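GTP pyrophosphokinase (PDB 3IBW) probably makes the alarmone (p)ppGpp by transferring pyrophosphate from ATP to GTP, and is represented here by its ACT domain, likely regulatory. Local coordinates at residues I8-E13 with F73-L78; G24-F29 with D64-V69; R34-N39 with C47-F52. The protein carries 1 engineered substitution. All coordinates share one frame; numbering follows the deposited sequence.

Contact 1: I8-E13 with F73-L78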
ATOM      1  N   ILE A   8     -12.510   0.525  -2.197  1.00 13.69           N
ATOM      2  CA  ILE A   8     -12.679   0.329  -0.757  1.00 12.78           C
ATOM      3  C   ILE A   8     -12.006   1.496  -0.033  1.00 12.58           C
ATOM      4  O   ILE A   8     -10.888   1.877  -0.374  1.00 13.64           O
ATOM      5  CB  ILE A   8     -11.975  -0.962  -0.243  1.00 14.12           C
ATOM      6  CG1 ILE A   8     -12.533  -2.207  -0.932  1.00 13.40           C
ATOM      7  CG2 ILE A   8     -12.146  -1.077   1.273  1.00 12.54           C
ATOM      8  CD1 ILE A   8     -11.788  -3.477  -0.550  1.00 14.33           C
ATOM      9  N   ARG A   9     -12.687   2.063   0.957  1.00 10.75           N
ATOM     10  CA  ARG A   9     -12.109   3.154   1.728  1.00  9.35           C
ATOM     11  C   ARG A   9     -11.983   2.727   3.183  1.00 11.46           C
ATOM     12  O   ARG A   9     -12.952   2.265   3.790  1.00 10.48           O
ATOM     13  CB  ARG A   9     -12.969   4.413   1.641  1.00  9.20           C
ATOM     14  CG  ARG A   9     -12.509   5.529   2.582  1.00 14.12           C
ATOM     15  CD  ARG A   9     -13.161   6.847   2.208  1.00 20.89           C
ATOM     16  NE  ARG A   9     -12.914   7.915   3.175  1.00 17.35           N
ATOM     17  CZ  ARG A   9     -11.856   8.718   3.165  1.00 21.02           C
ATOM     18  NH1 ARG A   9     -10.913   8.573   2.244  1.00 17.14           N
ATOM     19  NH2 ARG A   9     -11.756   9.692   4.062  1.00 20.71           N
ATOM     20  N   ILE A  10     -10.781   2.884   3.730  1.00 10.77           N
ATOM     21  CA  ILE A  10     -10.505   2.528   5.117  1.00 10.93           C
ATOM     22  C   ILE A  10     -10.048   3.776   5.867  1.00 13.28           C
ATOM     23  O   ILE A  10      -9.256   4.562   5.349  1.00 10.20           O
ATOM     24  CB  ILE A  10      -9.363   1.479   5.218  1.00 12.65           C
ATOM     25  CG1 ILE A  10      -9.701   0.255   4.367  1.00 10.33           C
ATOM     26  CG2 ILE A  10      -9.129   1.068   6.677  1.00  9.58           C
ATOM     27  CD1 ILE A  10      -8.856   0.145   3.115  1.00 16.96           C
ATOM     28  N   VAL A  11     -10.565   3.963   7.078  1.00 13.08           N
ATOM     29  CA  VAL A  11     -10.172   5.091   7.917  1.00 10.95           C
ATOM     30  C   VAL A  11      -9.867   4.461   9.282  1.00 10.46           C
ATOM     31  O   VAL A  11     -10.654   3.660   9.799  1.00  9.82           O
ATOM     32  CB  VAL A  11     -11.300   6.151   8.044  1.00 10.45           C
ATOM     33  CG1 VAL A  11     -10.801   7.331   8.893  1.00 13.59           C
ATOM     34  CG2 VAL A  11     -11.725   6.638   6.656  1.00 10.27           C
ATOM     35  N   GLY A  12      -8.720   4.816   9.855  1.00 10.58           N
ATOM     36  CA  GLY A  12      -8.326   4.256  11.134  1.00 10.63           C
ATOM     37  C   GLY A  12      -7.378   5.146  11.914  1.00 11.35           C
ATOM     38  O   GLY A  12      -7.028   6.230  11.462  1.00 11.39           O
ATOM     39  N   GLU A  13      -6.947   4.674  13.078  1.00 14.06           N
ATOM     40  CA  GLU A  13      -6.046   5.441  13.930  1.00 16.15           C
ATOM     41  C   GLU A  13      -4.607   5.362  13.444  1.00 14.58           C
ATOM     42  O   GLU A  13      -4.138   4.298  13.053  1.00 16.11           O
ATOM     43  CB  GLU A  13      -6.130   4.926  15.373  1.00 18.62           C
ATOM     44  CG  GLU A  13      -5.716   3.472  15.531  1.00 23.45           C
ATOM     45  CD  GLU A  13      -5.759   2.999  16.977  1.00 29.68           C
ATOM     46  OE1 GLU A  13      -6.448   3.641  17.793  1.00 31.71           O
ATOM     47  OE2 GLU A  13      -5.108   1.980  17.292  1.00 33.95           O
ATOM     48  N   PHE A  73     -11.478   2.305  12.046  1.00 10.58           N
ATOM     49  CA  PHE A  73     -12.773   2.869  12.417  1.00 14.00           C
ATOM     50  C   PHE A  73     -13.876   2.456  11.451  1.00 14.00           C
ATOM     51  O   PHE A  73     -14.925   1.978  11.876  1.00 12.77           O
ATOM     52  CB  PHE A  73     -12.711   4.396  12.472  1.00 13.88           C
ATOM     53  CG  PHE A  73     -11.755   4.922  13.500  1.00 18.55           C
ATOM     54  CD1 PHE A  73     -11.725   4.376  14.779  1.00 21.95           C
ATOM     55  CD2 PHE A  73     -10.887   5.961  13.194  1.00 17.02           C
ATOM     56  CE1 PHE A  73     -10.841   4.859  15.740  1.00 27.72           C
ATOM     57  CE2 PHE A  73      -9.997   6.449  14.150  1.00 23.07           C
ATOM     58  CZ  PHE A  73      -9.975   5.895  15.423  1.00 22.62           C
ATOM     59  N   THR A  74     -13.627   2.623  10.154  1.00 13.80           N
ATOM     60  CA  THR A  74     -14.617   2.282   9.135  1.00 12.88           C
ATOM     61  C   THR A  74     -13.997   1.676   7.876  1.00 11.85           C
ATOM     62  O   THR A  74     -12.841   1.941   7.550  1.00 10.26           O
ATOM     63  CB  THR A  74     -15.412   3.550   8.663  1.00 14.29           C
ATOM     64  OG1 THR A  74     -14.506   4.498   8.078  1.00 18.12           O
ATOM     65  CG2 THR A  74     -16.139   4.219   9.834  1.00 18.44           C
ATOM     66  N   VAL A  75     -14.777   0.848   7.190  1.00 10.33           N
ATOM     67  CA  VAL A  75     -14.379   0.251   5.921  1.00 10.07           C
ATOM     68  C   VAL A  75     -15.680   0.296   5.113  1.00 13.29           C
ATOM     69  O   VAL A  75     -16.710  -0.228   5.546  1.00 12.78           O
ATOM     70  CB  VAL A  75     -13.907  -1.215   6.044  1.00 12.05           C
ATOM     71  CG1 VAL A  75     -13.549  -1.751   4.652  1.00 10.62           C
ATOM     72  CG2 VAL A  75     -12.699  -1.294   6.965  1.00 11.18           C
ATOM     73  N   GLU A  76     -15.640   0.936   3.954  1.00 14.31           N
ATOM     74  CA  GLU A  76     -16.827   1.045   3.114  1.00 15.66           C
ATOM     75  C   GLU A  76     -16.437   0.865   1.661  1.00 15.54           C
ATOM     76  O   GLU A  76     -15.282   1.087   1.287  1.00 14.81           O
ATOM     77  CB  GLU A  76     -17.483   2.428   3.289  1.00 18.87           C
ATOM     78  CG  GLU A  76     -16.737   3.571   2.586  1.00 26.09           C
ATOM     79  CD  GLU A  76     -17.031   4.954   3.168  1.00 39.72           C
ATOM     80  OE1 GLU A  76     -17.949   5.643   2.672  1.00 40.53           O
ATOM     81  OE2 GLU A  76     -16.345   5.339   4.139  1.00 35.94           O
ATOM     82  N   ARG A  77     -17.395   0.439   0.848  1.00 12.68           N
ATOM     83  CA  ARG A  77     -17.151   0.289  -0.576  1.00 14.57           C
ATOM     84  C   ARG A  77     -17.332   1.675  -1.215  1.00 18.42           C
ATOM     85  O   ARG A  77     -18.279   2.406  -0.905  1.00 18.20           O
ATOM     86  CB  ARG A  77     -18.153  -0.677  -1.196  1.00 15.48           C
ATOM     87  CG  ARG A  77     -17.948  -0.874  -2.679  1.00 10.21           C
ATOM     88  CD  ARG A  77     -18.885  -1.937  -3.188  1.00 13.29           C
ATOM     89  NE  ARG A  77     -18.838  -2.026  -4.638  1.00 16.38           N
ATOM     90  CZ  ARG A  77     -19.529  -2.906  -5.346  1.00 16.10           C
ATOM     91  NH1 ARG A  77     -20.320  -3.772  -4.727  1.00 15.99           N
ATOM     92  NH2 ARG A  77     -19.443  -2.906  -6.670  1.00 14.44           N
ATOM     93  N   LEU A  78     -16.416   2.025  -2.109  1.00 19.97           N
ATOM     94  CA  LEU A  78     -16.448   3.304  -2.816  1.00 24.39           C
ATOM     95  C   LEU A  78     -17.159   3.157  -4.152  1.00 27.30           C
ATOM     96  O   LEU A  78     -17.131   2.083  -4.753  1.00 28.15           O
ATOM     97  CB  LEU A  78     -15.025   3.785  -3.112  1.00 26.15           C
ATOM     98  CG  LEU A  78     -14.159   4.356  -1.990  1.00 28.43           C
ATOM     99  CD1 LEU A  78     -12.775   4.685  -2.531  1.00 28.03           C
ATOM    100  CD2 LEU A  78     -14.826   5.609  -1.426  1.00 23.98           C
TER
HETATM  101  O   HOH W   1     -14.327   3.994   5.383  1.00 13.28           O
HETATM  102  O   HOH W   2     -15.100   7.291   4.864  1.00 41.09           O

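Contact 2: G24-F29 with D64-V69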
ATOM      1  N   GLY A  24       0.021  -4.212   4.977  1.00 13.69           N
ATOM      2  CA  GLY A  24       0.347  -5.631   4.968  1.00 16.63           C
ATOM      3  C   GLY A  24      -0.868  -6.507   4.683  1.00 15.29           C
ATOM      4  O   GLY A  24      -0.779  -7.487   3.941  1.00 14.32           O
ATOM      5  N   VAL A  25      -2.006  -6.156   5.280  1.00 15.30           N
ATOM      6  CA  VAL A  25      -3.260  -6.888   5.088  1.00 15.76           C
ATOM      7  C   VAL A  25      -3.663  -6.826   3.620  1.00 15.79           C
ATOM      8  O   VAL A  25      -4.073  -7.827   3.028  1.00 16.27           O
ATOM      9  CB  VAL A  25      -4.403  -6.265   5.936  1.00 15.71           C
ATOM     10  CG1 VAL A  25      -5.747  -6.868   5.536  1.00 20.37           C
ATOM     11  CG2 VAL A  25      -4.134  -6.499   7.414  1.00 17.74           C
ATOM     12  N   ILE A  26      -3.549  -5.637   3.041  1.00 14.08           N
ATOM     13  CA  ILE A  26      -3.896  -5.427   1.638  1.00 15.04           C
ATOM     14  C   ILE A  26      -2.982  -6.240   0.712  1.00 15.04           C
ATOM     15  O   ILE A  26      -3.447  -6.858  -0.244  1.00 15.05           O
ATOM     16  CB  ILE A  26      -3.787  -3.930   1.269  1.00 15.41           C
ATOM     17  CG1 ILE A  26      -4.895  -3.142   1.976  1.00 14.23           C
ATOM     18  CG2 ILE A  26      -3.881  -3.750  -0.247  1.00 19.13           C
ATOM     19  CD1 ILE A  26      -4.726  -1.641   1.889  1.00 18.49           C
ATOM     20  N   SER A  27      -1.684  -6.243   1.003  1.00 15.89           N
ATOM     21  CA  SER A  27      -0.733  -6.977   0.177  1.00 16.86           C
ATOM     22  C   SER A  27      -1.040  -8.474   0.187  1.00 16.25           C
ATOM     23  O   SER A  27      -0.880  -9.150  -0.830  1.00 19.40           O
ATOM     24  CB  SER A  27       0.705  -6.718   0.658  1.00 18.81           C
ATOM     25  OG  SER A  27       0.966  -7.311   1.916  1.00 29.07           O
ATOM     26  N   LYS A  28      -1.498  -8.987   1.328  1.00 16.30           N
ATOM     27  CA  LYS A  28      -1.815 -10.405   1.443  1.00 19.09           C
ATOM     28  C   LYS A  28      -3.122 -10.807   0.758  1.00 21.60           C
ATOM     29  O   LYS A  28      -3.411 -11.993   0.600  1.00 24.08           O
ATOM     30  CB  LYS A  28      -1.777 -10.832   2.915  1.00 20.15           C
ATOM     31  CG  LYS A  28      -0.346 -10.881   3.458  1.00 25.84           C
ATOM     32  CD  LYS A  28      -0.315 -11.159   4.953  1.00 34.73           C
ATOM     33  CE  LYS A  28       1.084 -10.927   5.511  1.00 39.53           C
ATOM     34  NZ  LYS A  28       1.086 -10.657   6.979  1.00 46.23           N
ATOM     35  N   PHE A  29      -3.906  -9.816   0.350  1.00 22.22           N
ATOM     36  CA  PHE A  29      -5.149 -10.077  -0.377  1.00 24.63           C
ATOM     37  C   PHE A  29      -4.873 -10.869  -1.662  1.00 27.67           C
ATOM     38  O   PHE A  29      -3.847 -10.676  -2.322  1.00 26.13           O
ATOM     39  CB  PHE A  29      -5.800  -8.778  -0.853  1.00 24.34           C
ATOM     40  CG  PHE A  29      -6.555  -8.040   0.201  1.00 22.48           C
ATOM     41  CD1 PHE A  29      -6.924  -8.675   1.374  1.00 21.76           C
ATOM     42  CD2 PHE A  29      -6.947  -6.716  -0.002  1.00 23.81           C
ATOM     43  CE1 PHE A  29      -7.648  -8.005   2.354  1.00 22.74           C
ATOM     44  CE2 PHE A  29      -7.676  -6.035   0.974  1.00 24.56           C
ATOM     45  CZ  PHE A  29      -8.032  -6.687   2.149  1.00 17.65           C
ATOM     46  N   ASP A  64     -14.359  -7.204   5.229  1.00 17.12           N
ATOM     47  CA  ASP A  64     -14.535  -7.742   6.579  1.00 19.61           C
ATOM     48  C   ASP A  64     -13.174  -7.967   7.260  1.00 19.28           C
ATOM     49  O   ASP A  64     -13.030  -7.703   8.451  1.00 20.48           O
ATOM     50  CB  ASP A  64     -15.344  -9.045   6.537  1.00 20.97           C
ATOM     51  CG  ASP A  64     -16.822  -8.800   6.284  1.00 26.10           C
ATOM     52  OD1 ASP A  64     -17.246  -7.623   6.297  1.00 31.87           O
ATOM     53  OD2 ASP A  64     -17.566  -9.782   6.086  1.00 28.87           O
ATOM     54  N   LYS A  65     -12.185  -8.451   6.508  1.00 18.27           N
ATOM     55  CA  LYS A  65     -10.835  -8.662   7.036  1.00 20.36           C
ATOM     56  C   LYS A  65     -10.240  -7.333   7.519  1.00 19.05           C
ATOM     57  O   LYS A  65      -9.623  -7.264   8.580  1.00 19.65           O
ATOM     58  CB  LYS A  65      -9.910  -9.237   5.961  1.00 21.94           C
ATOM     59  CG  LYS A  65      -9.966 -10.746   5.825  1.00 31.63           C
ATOM     60  CD  LYS A  65      -8.620 -11.295   5.365  1.00 38.18           C
ATOM     61  CE  LYS A  65      -7.575 -11.248   6.482  1.00 44.12           C
ATOM     62  NZ  LYS A  65      -7.355 -12.580   7.124  1.00 44.31           N
ATOM     63  N   LEU A  66     -10.418  -6.282   6.727  1.00 14.80           N
ATOM     64  CA  LEU A  66      -9.911  -4.962   7.087  1.00 15.75           C
ATOM     65  C   LEU A  66     -10.662  -4.371   8.279  1.00 16.72           C
ATOM     66  O   LEU A  66     -10.054  -3.738   9.141  1.00 18.51           O
ATOM     67  CB  LEU A  66     -10.045  -4.005   5.902  1.00 14.16           C
ATOM     68  CG  LEU A  66      -9.089  -4.249   4.730  1.00 19.82           C
ATOM     69  CD1 LEU A  66      -9.652  -3.635   3.462  1.00 16.08           C
ATOM     70  CD2 LEU A  66      -7.722  -3.665   5.057  1.00 15.77           C
ATOM     71  N   ARG A  67     -11.974  -4.589   8.337  1.00 17.28           N
ATOM     72  CA  ARG A  67     -12.775  -4.027   9.418  1.00 17.88           C
ATOM     73  C   ARG A  67     -12.464  -4.670  10.763  1.00 19.23           C
ATOM     74  O   ARG A  67     -12.653  -4.047  11.809  1.00 19.72           O
ATOM     75  CB  ARG A  67     -14.281  -4.132   9.088  1.00 17.39           C
ATOM     76  CG  ARG A  67     -15.150  -3.125   9.849  1.00 21.80           C
ATOM     77  CD  ARG A  67     -16.636  -3.219   9.489  1.00 20.98           C
ATOM     78  NE  ARG A  67     -16.915  -2.827   8.108  1.00 22.64           N
ATOM     79  CZ  ARG A  67     -17.041  -3.680   7.098  1.00 21.83           C
ATOM     80  NH1 ARG A  67     -16.914  -4.981   7.313  1.00 23.33           N
ATOM     81  NH2 ARG A  67     -17.302  -3.236   5.877  1.00 20.07           N
ATOM     82  N   LYS A  68     -11.962  -5.903  10.733  1.00 20.61           N
ATOM     83  CA  LYS A  68     -11.630  -6.616  11.958  1.00 22.36           C
ATOM     84  C   LYS A  68     -10.282  -6.231  12.557  1.00 23.90           C
ATOM     85  O   LYS A  68      -9.950  -6.661  13.660  1.00 25.78           O
ATOM     86  CB  LYS A  68     -11.687  -8.129  11.723  1.00 23.55           C
ATOM     87  CG  LYS A  68     -13.109  -8.666  11.611  1.00 29.66           C
ATOM     88  CD  LYS A  68     -13.125 -10.167  11.351  1.00 39.88           C
ATOM     89  CE  LYS A  68     -14.540 -10.664  11.093  1.00 43.63           C
ATOM     90  NZ  LYS A  68     -14.553 -11.825  10.158  1.00 48.92           N
ATOM     91  N   VAL A  69      -9.504  -5.428  11.839  1.00 18.44           N
ATOM     92  CA  VAL A  69      -8.215  -4.993  12.361  1.00 17.68           C
ATOM     93  C   VAL A  69      -8.462  -3.948  13.457  1.00 18.47           C
ATOM     94  O   VAL A  69      -9.037  -2.887  13.201  1.00 17.50           O
ATOM     95  CB  VAL A  69      -7.332  -4.377  11.252  1.00 17.43           C
ATOM     96  CG1 VAL A  69      -6.051  -3.817  11.858  1.00 19.90           C
ATOM     97  CG2 VAL A  69      -6.999  -5.444  10.211  1.00 15.32           C
TER

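Contact 3: R34-N39 with C47-F52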
ATOM      1  N   ARG A  34      -5.109  -2.029  -8.184  1.00 15.19           N
ATOM      2  CA  ARG A  34      -4.969  -1.021  -9.223  1.00 15.39           C
ATOM      3  C   ARG A  34      -4.446   0.306  -8.689  1.00 15.31           C
ATOM      4  O   ARG A  34      -3.551   0.905  -9.282  1.00 17.52           O
ATOM      5  CB  ARG A  34      -6.306  -0.785  -9.932  1.00 18.43           C
ATOM      6  CG  ARG A  34      -6.930  -2.057 -10.468  1.00 24.62           C
ATOM      7  CD  ARG A  34      -5.848  -3.012 -10.971  1.00 33.17           C
ATOM      8  NE  ARG A  34      -5.290  -2.606 -12.255  1.00 37.28           N
ATOM      9  CZ  ARG A  34      -4.108  -3.010 -12.709  1.00 37.79           C
ATOM     10  NH1 ARG A  34      -3.359  -3.827 -11.979  1.00 27.28           N
ATOM     11  NH2 ARG A  34      -3.675  -2.595 -13.891  1.00 38.54           N
ATOM     12  N   THR A  35      -4.984   0.752  -7.557  1.00 13.40           N
ATOM     13  CA  THR A  35      -4.577   2.025  -6.980  1.00 12.73           C
ATOM     14  C   THR A  35      -4.631   2.008  -5.459  1.00 12.79           C
ATOM     15  O   THR A  35      -5.485   1.349  -4.868  1.00 10.63           O
ATOM     16  CB  THR A  35      -5.538   3.174  -7.446  1.00 17.33           C
ATOM     17  OG1 THR A  35      -5.571   3.240  -8.877  1.00 23.91           O
ATOM     18  CG2 THR A  35      -5.098   4.523  -6.899  1.00 21.58           C
ATOM     19  N   ILE A  36      -3.690   2.705  -4.835  1.00 10.88           N
ATOM     20  CA  ILE A  36      -3.703   2.866  -3.389  1.00 12.09           C
ATOM     21  C   ILE A  36      -3.341   4.321  -3.129  1.00 11.50           C
ATOM     22  O   ILE A  36      -2.325   4.811  -3.633  1.00 10.20           O
ATOM     23  CB  ILE A  36      -2.665   2.007  -2.625  1.00 13.86           C
ATOM     24  CG1 ILE A  36      -3.031   0.529  -2.723  1.00 14.64           C
ATOM     25  CG2 ILE A  36      -2.614   2.465  -1.143  1.00 11.87           C
ATOM     26  CD1 ILE A  36      -1.958  -0.401  -2.154  1.00 19.29           C
ATOM     27  N   VAL A  37      -4.195   5.029  -2.394  1.00 11.42           N
ATOM     28  CA  VAL A  37      -3.896   6.401  -1.999  1.00 10.15           C
ATOM     29  C   VAL A  37      -4.075   6.391  -0.478  1.00 11.85           C
ATOM     30  O   VAL A  37      -5.200   6.372   0.027  1.00  9.85           O
ATOM     31  CB  VAL A  37      -4.831   7.441  -2.625  1.00 12.72           C
ATOM     32  CG1 VAL A  37      -4.521   8.824  -2.027  1.00 16.62           C
ATOM     33  CG2 VAL A  37      -4.628   7.457  -4.144  1.00 17.05           C
ATOM     34  N   LEU A  38      -2.958   6.386   0.245  1.00 10.63           N
ATOM     35  CA  LEU A  38      -2.968   6.364   1.706  1.00 11.93           C
ATOM     36  C   LEU A  38      -2.282   7.612   2.234  1.00 11.88           C
ATOM     37  O   LEU A  38      -1.251   8.038   1.707  1.00 10.91           O
ATOM     38  CB  LEU A  38      -2.251   5.106   2.228  1.00 13.03           C
ATOM     39  CG  LEU A  38      -2.190   4.912   3.753  1.00 14.99           C
ATOM     40  CD1 LEU A  38      -2.138   3.432   4.084  1.00 18.97           C
ATOM     41  CD2 LEU A  38      -0.981   5.644   4.337  1.00 16.85           C
ATOM     42  N   ASN A  39      -2.863   8.196   3.273  1.00 11.43           N
ATOM     43  CA  ASN A  39      -2.302   9.398   3.869  1.00 14.37           C
ATOM     44  C   ASN A  39      -2.553   9.359   5.363  1.00 14.41           C
ATOM     45  O   ASN A  39      -3.657   9.044   5.793  1.00 12.29           O
ATOM     46  CB  ASN A  39      -2.958  10.640   3.268  1.00 17.94           C
ATOM     47  CG  ASN A  39      -1.947  11.612   2.720  1.00 28.71           C
ATOM     48  OD1 ASN A  39      -1.144  12.174   3.467  1.00 37.53           O
ATOM     49  ND2 ASN A  39      -1.973  11.815   1.409  1.00 34.67           N
ATOM     50  N   CYS A  47      -7.321   5.542   3.580  1.00 10.06           N
ATOM     51  CA  CYS A  47      -6.779   4.739   2.500  1.00 10.51           C
ATOM     52  C   CYS A  47      -7.863   4.393   1.498  1.00 10.58           C
ATOM     53  O   CYS A  47      -8.847   3.752   1.860  1.00 12.43           O
ATOM     54  CB  CYS A  47      -6.190   3.436   3.048  1.00 12.14           C
ATOM     55  SG  CYS A  47      -5.434   2.388   1.781  1.00 17.45           S
ATOM     56  N   ASN A  48      -7.693   4.837   0.255  1.00 10.20           N
ATOM     57  CA  ASN A  48      -8.635   4.518  -0.816  1.00 12.71           C
ATOM     58  C   ASN A  48      -7.901   3.489  -1.674  1.00 14.65           C
ATOM     59  O   ASN A  48      -6.803   3.742  -2.169  1.00 13.80           O
ATOM     60  CB  ASN A  48      -8.983   5.755  -1.647  1.00 13.93           C
ATOM     61  CG  ASN A  48      -9.988   6.656  -0.957  1.00 20.69           C
ATOM     62  OD1 ASN A  48     -10.444   6.374   0.154  1.00 20.66           O
ATOM     63  ND2 ASN A  48     -10.345   7.747  -1.616  1.00 24.50           N
ATOM     64  N   LEU A  49      -8.527   2.332  -1.843  1.00 14.47           N
ATOM     65  CA  LEU A  49      -7.960   1.222  -2.593  1.00 15.81           C
ATOM     66  C   LEU A  49      -8.856   0.831  -3.758  1.00 16.07           C
ATOM     67  O   LEU A  49     -10.069   0.710  -3.586  1.00 15.66           O
ATOM     68  CB  LEU A  49      -7.802   0.024  -1.638  1.00 15.25           C
ATOM     69  CG  LEU A  49      -7.573  -1.407  -2.141  1.00 19.98           C
ATOM     70  CD1 LEU A  49      -6.183  -1.525  -2.748  1.00 15.52           C
ATOM     71  CD2 LEU A  49      -7.724  -2.390  -0.983  1.00 15.93           C
HETATM   72  N   MSE A  50      -8.272   0.675  -4.945  1.00 13.94           N
HETATM   73  CA  MSE A  50      -9.035   0.229  -6.111  1.00 15.26           C
HETATM   74  C   MSE A  50      -8.419  -1.117  -6.464  1.00 12.03           C
HETATM   75  O   MSE A  50      -7.204  -1.232  -6.639  1.00 12.48           O
HETATM   76  CB  MSE A  50      -8.886   1.177  -7.301  1.00 17.78           C
HETATM   77  CG  MSE A  50      -9.401   2.578  -7.046  1.00 31.42           C
HETATM   78 SE   MSE A  50     -11.313   2.653  -6.817  1.00 63.04          SE
HETATM   79  CE  MSE A  50     -11.854   1.438  -8.229  1.00 25.71           C
ATOM     80  N   ILE A  51      -9.265  -2.132  -6.581  1.00 11.45           N
ATOM     81  CA  ILE A  51      -8.811  -3.480  -6.882  1.00 13.27           C
ATOM     82  C   ILE A  51      -9.728  -4.142  -7.896  1.00 16.76           C
ATOM     83  O   ILE A  51     -10.868  -3.703  -8.079  1.00 17.87           O
ATOM     84  CB  ILE A  51      -8.853  -4.386  -5.611  1.00 16.16           C
ATOM     85  CG1 ILE A  51     -10.284  -4.424  -5.039  1.00 17.46           C
ATOM     86  CG2 ILE A  51      -7.889  -3.882  -4.555  1.00 15.45           C
ATOM     87  CD1 ILE A  51     -10.485  -5.475  -3.959  1.00 25.19           C
ATOM     88  N   PHE A  52      -9.214  -5.171  -8.571  1.00 18.71           N
ATOM     89  CA  PHE A  52     -10.021  -5.969  -9.494  1.00 21.27           C
ATOM     90  C   PHE A  52     -10.358  -7.196  -8.638  1.00 22.16           C
ATOM     91  O   PHE A  52      -9.468  -7.865  -8.097  1.00 24.34           O
ATOM     92  CB  PHE A  52      -9.244  -6.356 -10.751  1.00 22.33           C
ATOM     93  CG  PHE A  52      -9.254  -5.288 -11.793  1.00 27.88           C
ATOM     94  CD1 PHE A  52     -10.419  -4.983 -12.488  1.00 32.84           C
ATOM     95  CD2 PHE A  52      -8.109  -4.571 -12.068  1.00 37.41           C
ATOM     96  CE1 PHE A  52     -10.435  -3.963 -13.433  1.00 31.67           C
ATOM     97  CE2 PHE A  52      -8.118  -3.544 -13.012  1.00 34.46           C
ATOM     98  CZ  PHE A  52      -9.277  -3.248 -13.698  1.00 35.30           C
TER

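Contact 1: I8-E13 with F73-L78
Water 2 lies in the plane of the R9 guanidinium, at its edge, where NE donates to it. That water passes a hydrogen on to E76 OE2, which also lies near the plane but stays 4.4 Å from R9 NE, beyond a salt bridge, with the carboxylate turned 71° from the guanidinium. The F73 ring is met obliquely by the main chain of G12 and E13, its CE2 lying 3.7 Å from both G12 C and E13 N. These groups ride on strands 4-13 and 72-78, antiparallel neighbours in the βαββαβ sandwich of the ACT fold. F73 and T74 both face V11 in a classic beta bulge: V11 O accepts from F73 N at 2.8 Å and from T74 N at 3.2 Å. Beyond it, R9 and E76 bond through their main chains in both directions. On the face turned to helix 56-67, I8 CG2 and V75 CG1, each anti to its backbone N, run side by side at 3.7 Å, next to M63. On the other face R9 is extended from CG to NE, and its NH1 bonds N48 OD1. L78 crosses its root obliquely, CD2 lying 3.8 Å from R9 CB, while CD1 lies near I8 O. An alanine at L78 would lose CG and both methyls and would probably leave the aliphatic part of R9 less firmly held. Beside V11, T74 OG1, between the backbone N and the carbonyl carbon (chi1 61°), donates to water 1, which donates in turn to R9 O and E76 OE2.

Contact 2: G24-F29 with D64-V69
L66 carries CG anti to its own carbonyl carbon (chi1 -72°), which puts CD2 against V25 and I26 of helix 18-28 and CD1 against F29 just after it; F29 takes the same first torsion (chi1 -79°) and brings the far end of its ring to CD1. V25 instead sets CG1 anti to the backbone N (chi1 170°), so that one methyl faces L66 and the other V69. The result is a wholly apolar meeting between the last turns of two helices and the residues that follow them, with no hydrogen bond across. L66, the central side chain, crosses V25 obliquely, its CD2 3.8 Å from V25 CG1 and 4.2 Å from I26 CG1. L66 CD1 abuts F29 CZ at 3.7 Å. The leucine stands at about a right angle to F29, and CD1 lies in the ring plane, so the phenyl offers its edge, with K65 CB farther along the same rim. Over one face of that ring lie atoms of the preceding helical turn: V25 O, 3.4 Å above the F29 ring plane and offset toward the rim, and I26 CA. V25 CG2 and V69 CG2 meet tip to tip at 4.1 Å. Each segment is also bonded within itself. G24 O accepts from K28 N and also from S27 OG at 2.7 Å, the hydroxyl lying above the carbonyl plane. R67 NH1 makes a salt bridge of 2.9 Å to the anti lone pair of D64 OD1, and R67 NH2 reaches V75 O of strand 72-78. Helices 18-28 and 56-67 thus lie together over the ACT sheet: I26 and F29 rest on L49 of strand 44-53, L66 continues onto I22, V69 packs on M18 and Q21, and S27 meets T23 of the second subunit.

Contact 3: R34-N39 with C47-F52
M50 O is gripped by two backbone donors, R34 N at 2.7 Å and T35 N at 3.1 Å, both in its carbonyl plane and the second on a lone pair. Two residues facing one make a classic beta bulge in the hairpin of strands 32-41 and 44-53. M50 N returns a nearly straight bond (168°) to T35 O. Farther along, V37 and N48 exchange two bonds of 2.9 Å between N and O, V37 N to N48 O and N48 N to V37 O, the latter donor rising above the V37 carbonyl plane. On the buried face I36 CG1, beside its backbone N, runs alongside L49 CD1 at 3.8 Å. C47 SG, anti to its N, touches both I36 CG2 at 4.1 Å and L38 CD1 at 4.2 Å. On the reverse face T35 CB and M50 CB, a selenomethionine carbon, meet at 3.9 Å. The bent R34 chain carries NH1 to a salt bridge with D14 of the second subunit. Helix 18-28 covers C47 and L49 through I26, strand 4-13 flanks segment 47-52, and the outer strand 32-41 pairs antiparallel with a strand of the second subunit, continuing the sheet across the interface.

Contacts 1 and 3 are antiparallel strand pairs of one sheet, each with a classic bulge, and they meet where strands 4-13 and 44-53 bond through I10 with C47 and I8 with L49. Contact 3 borders the second subunit and contact 2 also touches it, through S27; contact 1 has no subunit neighbour and carries waters and charged side chains on the face away from the helices. Contact 2, purely apolar across its two segments, joins the two helices packed on one face of the sheet. All three are partly buried: I8, I10 and V75, L66, I26 and F29, and I36, L38, C47 and L49 form a single core, while contact 1 has the most exposed touching residues, F73, T74, E76 and R77.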